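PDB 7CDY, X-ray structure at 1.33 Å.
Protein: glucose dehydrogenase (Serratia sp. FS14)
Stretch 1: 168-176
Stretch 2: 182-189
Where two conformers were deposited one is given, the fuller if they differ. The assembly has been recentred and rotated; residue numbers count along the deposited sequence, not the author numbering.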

# COMPACT_ATOMS: atom_id res chain seq x y z
N ALA A 168 -16.90 -9.13 4.48
CA ALA A 168 -17.85 -9.82 3.63
C ALA A 168 -17.74 -9.32 2.19
O ALA A 168 -17.22 -8.25 1.92
CB ALA A 168 -19.28 -9.62 4.15
N VAL A 169 -18.27 -10.12 1.26
CA VAL A 169 -18.29 -9.76 -0.16
C VAL A 169 -19.47 -8.84 -0.44
O VAL A 169 -20.62 -9.25 -0.24
CB VAL A 169 -18.39 -11.01 -1.04
CG1 VAL A 169 -18.49 -10.60 -2.51
CG2 VAL A 169 -17.18 -11.90 -0.82
N PRO A 170 -19.25 -7.63 -0.93
CA PRO A 170 -20.37 -6.80 -1.41
C PRO A 170 -21.02 -7.44 -2.62
O PRO A 170 -20.33 -7.89 -3.55
CB PRO A 170 -19.70 -5.47 -1.78
CG PRO A 170 -18.37 -5.50 -1.07
CD PRO A 170 -17.96 -6.93 -1.07
N PRO A 171 -22.36 -7.50 -2.66
CA PRO A 171 -23.02 -8.24 -3.74
C PRO A 171 -22.89 -7.61 -5.12
O PRO A 171 -23.19 -8.27 -6.11
CB PRO A 171 -24.48 -8.32 -3.29
CG PRO A 171 -24.65 -7.16 -2.38
CD PRO A 171 -23.32 -6.96 -1.68
N ASP A 172 -22.46 -6.35 -5.22
CA ASP A 172 -22.23 -5.73 -6.51
C ASP A 172 -20.77 -5.79 -6.96
O ASP A 172 -20.41 -5.15 -7.95
CB ASP A 172 -22.76 -4.30 -6.54
CG ASP A 172 -22.18 -3.43 -5.44
OD1 ASP A 172 -21.68 -3.97 -4.43
OD2 ASP A 172 -22.24 -2.19 -5.59
N ASN A 173 -19.93 -6.56 -6.26
CA ASN A 173 -18.59 -6.80 -6.78
C ASN A 173 -18.69 -7.45 -8.17
O ASN A 173 -19.64 -8.19 -8.45
CB ASN A 173 -17.80 -7.71 -5.83
CG ASN A 173 -16.91 -6.94 -4.86
OD1 ASN A 173 -17.06 -5.73 -4.68
ND2 ASN A 173 -15.99 -7.65 -4.23
N PRO A 174 -17.72 -7.20 -9.04
CA PRO A 174 -17.92 -7.50 -10.48
C PRO A 174 -18.07 -8.97 -10.80
O PRO A 174 -18.72 -9.30 -11.80
CB PRO A 174 -16.68 -6.90 -11.15
CG PRO A 174 -15.66 -6.78 -10.03
CD PRO A 174 -16.47 -6.45 -8.80
N TRP A 175 -17.47 -9.86 -10.01
CA TRP A 175 -17.44 -11.28 -10.31
C TRP A 175 -18.42 -12.10 -9.47
O TRP A 175 -18.39 -13.34 -9.56
CB TRP A 175 -16.02 -11.83 -10.16
CG TRP A 175 -15.05 -11.39 -11.23
CD1 TRP A 175 -15.33 -10.71 -12.38
CD2 TRP A 175 -13.64 -11.64 -11.23
NE1 TRP A 175 -14.16 -10.51 -13.10
CE2 TRP A 175 -13.12 -11.08 -12.42
CE3 TRP A 175 -12.77 -12.29 -10.36
CZ2 TRP A 175 -11.76 -11.14 -12.73
CZ3 TRP A 175 -11.43 -12.36 -10.67
CH2 TRP A 175 -10.93 -11.78 -11.85
N VAL A 176 -19.27 -11.46 -8.66
CA VAL A 176 -20.23 -12.19 -7.84
C VAL A 176 -21.11 -13.08 -8.72
O VAL A 176 -21.62 -12.64 -9.76
CB VAL A 176 -21.06 -11.22 -7.00
CG1 VAL A 176 -22.28 -11.92 -6.38
CG2 VAL A 176 -20.20 -10.60 -5.90
N ARG A 182 -13.11 -15.59 -8.11
CA ARG A 182 -13.20 -15.23 -6.70
C ARG A 182 -14.04 -13.97 -6.54
O ARG A 182 -13.71 -12.92 -7.12
CB ARG A 182 -11.81 -15.01 -6.10
CG ARG A 182 -11.00 -16.28 -5.83
CD ARG A 182 -11.60 -17.22 -4.79
NE ARG A 182 -11.76 -16.65 -3.45
CZ ARG A 182 -11.19 -17.12 -2.34
NH1 ARG A 182 -10.36 -18.17 -2.40
NH2 ARG A 182 -11.44 -16.56 -1.17
N PRO A 183 -15.12 -14.01 -5.75
CA PRO A 183 -16.03 -12.86 -5.69
C PRO A 183 -15.48 -11.67 -4.92
O PRO A 183 -16.04 -10.57 -5.03
CB PRO A 183 -17.28 -13.44 -5.01
CG PRO A 183 -16.75 -14.54 -4.16
CD PRO A 183 -15.63 -15.16 -4.98
N GLU A 184 -14.37 -11.84 -4.18
CA GLU A 184 -13.73 -10.72 -3.49
C GLU A 184 -13.06 -9.73 -4.43
O GLU A 184 -12.76 -8.61 -4.01
CB GLU A 184 -12.66 -11.27 -2.54
CG GLU A 184 -13.17 -12.20 -1.45
CD GLU A 184 -13.22 -13.67 -1.84
OE1 GLU A 184 -13.48 -14.49 -0.93
OE2 GLU A 184 -13.01 -14.02 -3.04
N VAL A 185 -12.85 -10.09 -5.70
CA VAL A 185 -11.94 -9.35 -6.57
C VAL A 185 -12.62 -8.10 -7.12
O VAL A 185 -13.76 -8.14 -7.60
CB VAL A 185 -11.46 -10.25 -7.72
CG1 VAL A 185 -10.75 -9.42 -8.81
CG2 VAL A 185 -10.55 -11.33 -7.19
N TRP A 186 -11.89 -6.99 -7.10
CA TRP A 186 -12.26 -5.76 -7.79
C TRP A 186 -11.61 -5.68 -9.17
O TRP A 186 -12.30 -5.50 -10.17
CB TRP A 186 -11.85 -4.55 -6.94
CG TRP A 186 -12.19 -3.21 -7.53
CD1 TRP A 186 -11.34 -2.36 -8.21
CD2 TRP A 186 -13.46 -2.54 -7.49
NE1 TRP A 186 -12.01 -1.23 -8.59
CE2 TRP A 186 -13.31 -1.31 -8.15
CE3 TRP A 186 -14.71 -2.88 -6.95
CZ2 TRP A 186 -14.36 -0.41 -8.29
CZ3 TRP A 186 -15.75 -1.98 -7.09
CH2 TRP A 186 -15.57 -0.76 -7.75
N SER A 187 -10.28 -5.82 -9.23
CA SER A 187 -9.54 -5.81 -10.49
C SER A 187 -8.41 -6.82 -10.42
O SER A 187 -8.02 -7.27 -9.34
CB SER A 187 -9.01 -4.41 -10.82
OG SER A 187 -8.20 -3.91 -9.76
N TYR A 188 -7.86 -7.16 -11.58
CA TYR A 188 -6.87 -8.22 -11.66
C TYR A 188 -5.74 -7.80 -12.59
O TYR A 188 -5.74 -6.70 -13.15
CB TYR A 188 -7.51 -9.57 -12.00
CG TYR A 188 -8.03 -9.77 -13.40
CD1 TYR A 188 -9.13 -9.06 -13.88
CD2 TYR A 188 -7.45 -10.72 -14.23
CE1 TYR A 188 -9.61 -9.29 -15.17
CE2 TYR A 188 -7.94 -10.95 -15.50
CZ TYR A 188 -9.01 -10.24 -15.95
OH TYR A 188 -9.49 -10.47 -17.23
N GLY A 189 -4.74 -8.68 -12.74
CA GLY A 189 -3.59 -8.34 -13.56
C GLY A 189 -2.65 -7.32 -12.95
O GLY A 189 -2.07 -6.51 -13.69
O HOH W 1 -15.93 -9.70 -7.68

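What holds two stretches together when no direct backbone hydrogen bond runs between them? Stretch 1 is irregular, built on two successive type I turns, Pro170 to Asn173 and Asn173 to Val176, and stretch 2 opens with a third, Arg182 to Val185. Each turn is closed by its own backbone hydrogen bond, so these bonds lie within the stretches, and no direct backbone-to-backbone hydrogen bond crosses between them. The gap is bridged instead by a side-chain amide, a water and apolar contacts; between them the two stretches bury 546 Å², both sides summed. Water 1 accepts a hydrogen bond from Trp175 N at 2.8 Å and donates to Pro183 O at 2.8 Å and to Val185 O at 2.7 Å, linking the backbones where they do not meet directly.

Why does Asn173 adopt a chi1 of -96°, between the usual wells? Its CA-to-CB bond points toward stretch 2, and in this conformation ND2 reaches Pro183 O at 3.0 Å with a nearly straight N-H...O angle of 169°. Proline has no amide hydrogen to give, but its carbonyl is a full acceptor, and Pro183 O serves both this amide and the water. ND2 also lies 3.4 Å from Glu184 O, yet the angle is too poor for a hydrogen bond. The amide's OD1 sits at the edge of the Trp186 ring, 4.3 Å from CE3, and both amide atoms find further hydrogen-bonding partners elsewhere in the structure.

How does Trp175 come to have more of its surface covered by the other stretch than any other residue? With chi1 at -72° (m) and chi2 at -9°, its indole extends across stretch 2 and reaches Arg182, Val185 and Tyr188. Val185, in the t rotamer, places CG1 over one face of the six-membered ring, 3.9 Å from its centroid and 24° off the normal, a CH-pi contact in which a methyl group meets the pi cloud. At the ring's edge, CE3 lies 3.4 Å from Arg182 O, so the carbonyl approaches near the ring plane, where the aromatic hydrogens carry slight positive charge. Tyr188, at chi1 71° (p), brings CD1 to 3.5 Å from Trp175 CZ2; the two ring planes meet obliquely at 59°, with CZ2 over one face of the tyrosine.

What do the remaining side chains contribute? Val169, in the t rotamer, places CG1 4.0 Å from Pro183 CB, and Val176 CG2 comes within 4.2 Å of the same CB, so two valines of stretch 1 share one proline. Pro174 sets CG 3.4 Å from Val185 O. Arg182 and Glu184 point their CA-to-CB bonds away from stretch 1 and pair with each other: NE donates to OE2 and NH2 to OE1, each at 2.9 Å. The arginine's three successive m angles and the glutamate's chi2 of 89° accompany this two-pronged salt bridge, which joins charged groups across the turn.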